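Local coordinates for protein photoreceptor-histidine kinase BphP (Stigmatella aurantiaca DW4/3-1, PDB 6BAF) that binds a bilin chromophore and, as a phytochrome-type histidine kinase, probably senses red and far-red light and passes the signal on by phosphorylation, at residues E35-P38 with A39-N43. Residues are numbered along the deposited sequence; the frame is centred on the assembly and turned at random.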
# COMPACT_ATOMS: atom_id res chain seq x y z
N GLU A 35 -5.57 12.47 -30.85
CA GLU A 35 -6.70 12.89 -31.68
C GLU A 35 -8.04 12.28 -31.26
O GLU A 35 -9.05 12.63 -31.85
CB GLU A 35 -6.43 12.54 -33.14
CG GLU A 35 -6.29 11.04 -33.31
CD GLU A 35 -6.02 10.60 -34.76
OE1 GLU A 35 -6.01 11.51 -35.65
OE2 GLU A 35 -5.80 9.36 -34.99
N ASN A 36 -8.05 11.33 -30.31
CA ASN A 36 -9.27 10.80 -29.70
C ASN A 36 -9.81 11.71 -28.63
O ASN A 36 -10.75 11.35 -27.92
CB ASN A 36 -8.99 9.43 -29.08
CG ASN A 36 -7.97 9.51 -27.92
OD1 ASN A 36 -7.05 10.36 -27.92
ND2 ASN A 36 -8.15 8.66 -26.92
N ALA A 37 -9.22 12.89 -28.46
CA ALA A 37 -9.71 13.80 -27.43
C ALA A 37 -11.19 14.17 -27.55
O ALA A 37 -11.81 14.42 -26.50
CB ALA A 37 -8.84 15.06 -27.39
N PRO A 38 -11.79 14.28 -28.75
CA PRO A 38 -13.25 14.55 -28.80
C PRO A 38 -14.08 13.48 -28.10
O PRO A 38 -14.94 13.79 -27.26
CB PRO A 38 -13.55 14.60 -30.30
CG PRO A 38 -12.22 14.98 -30.94
CD PRO A 38 -11.19 14.28 -30.11
N ALA A 39 -13.83 12.21 -28.42
CA ALA A 39 -14.53 11.12 -27.76
C ALA A 39 -14.30 11.13 -26.25
O ALA A 39 -15.24 10.92 -25.48
CB ALA A 39 -14.11 9.78 -28.35
N VAL A 40 -13.07 11.36 -25.81
CA VAL A 40 -12.79 11.15 -24.39
C VAL A 40 -13.00 12.41 -23.56
O VAL A 40 -13.46 12.34 -22.42
CB VAL A 40 -11.35 10.63 -24.24
CG1 VAL A 40 -10.99 10.48 -22.77
CG2 VAL A 40 -11.17 9.36 -25.05
N LEU A 41 -12.66 13.57 -24.13
CA LEU A 41 -12.59 14.82 -23.39
C LEU A 41 -13.75 15.77 -23.70
O LEU A 41 -14.07 16.63 -22.87
CB LEU A 41 -11.26 15.52 -23.71
CG LEU A 41 -10.11 15.62 -22.71
CD1 LEU A 41 -10.06 14.46 -21.73
CD2 LEU A 41 -8.76 15.83 -23.40
N GLY A 42 -14.37 15.66 -24.86
CA GLY A 42 -15.33 16.67 -25.26
C GLY A 42 -14.73 17.87 -25.96
O GLY A 42 -15.45 18.84 -26.20
N ASN A 43 -13.44 17.84 -26.31
CA ASN A 43 -12.79 18.90 -27.07
C ASN A 43 -12.06 18.32 -28.27
O ASN A 43 -11.71 17.14 -28.31
CB ASN A 43 -11.79 19.68 -26.23
CG ASN A 43 -12.44 20.49 -25.16
OD1 ASN A 43 -12.44 20.11 -24.00
ND2 ASN A 43 -13.03 21.61 -25.55
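Asn36 and Val40 meet over the first turn of helix 37-41, a short helix of the PAS domain that follows strand 30-34. Their side chains run obliquely past each other, the amide ND2 of Asn36 lying 3.6 Å from the methyl CG2 of Val40. A chi1 of 177° in Val40 sets CG1 anti to the backbone N and leaves CG2 beside that N, where it meets the amide and also lies 3.5 Å from Asn36 O. The Asn36 amide is fixed at both ends: OD1 is hydrogen-bonded to Ser34 OG, and ND2 to the carbonyl oxygens of Pro16 and Gly18. Although Asn36 occupies the N-cap position, its side chain makes no capping bond. Its main-chain carbonyl accepts the amide of Val40 in the usual i to i+4 way, N to O 3.1 Å. On the buried side, Ala37 CB sits 4.1 Å from Leu41 CD2, and the leucine continues the apolar layer onto Val19, Phe93 and Trp84 of the sheet. The backbone of this pair is drawn closer, Leu41 N donating to Ala37 O at 2.7 Å. Gly42 ends the helix with positive phi (86°), and its N bonds to Pro38 O at 3.1 Å. Beyond it the chain doubles back, so that the carbonyl of Asn43 packs against the proline ring, its O 3.4 Å from both CG and CD of Pro38.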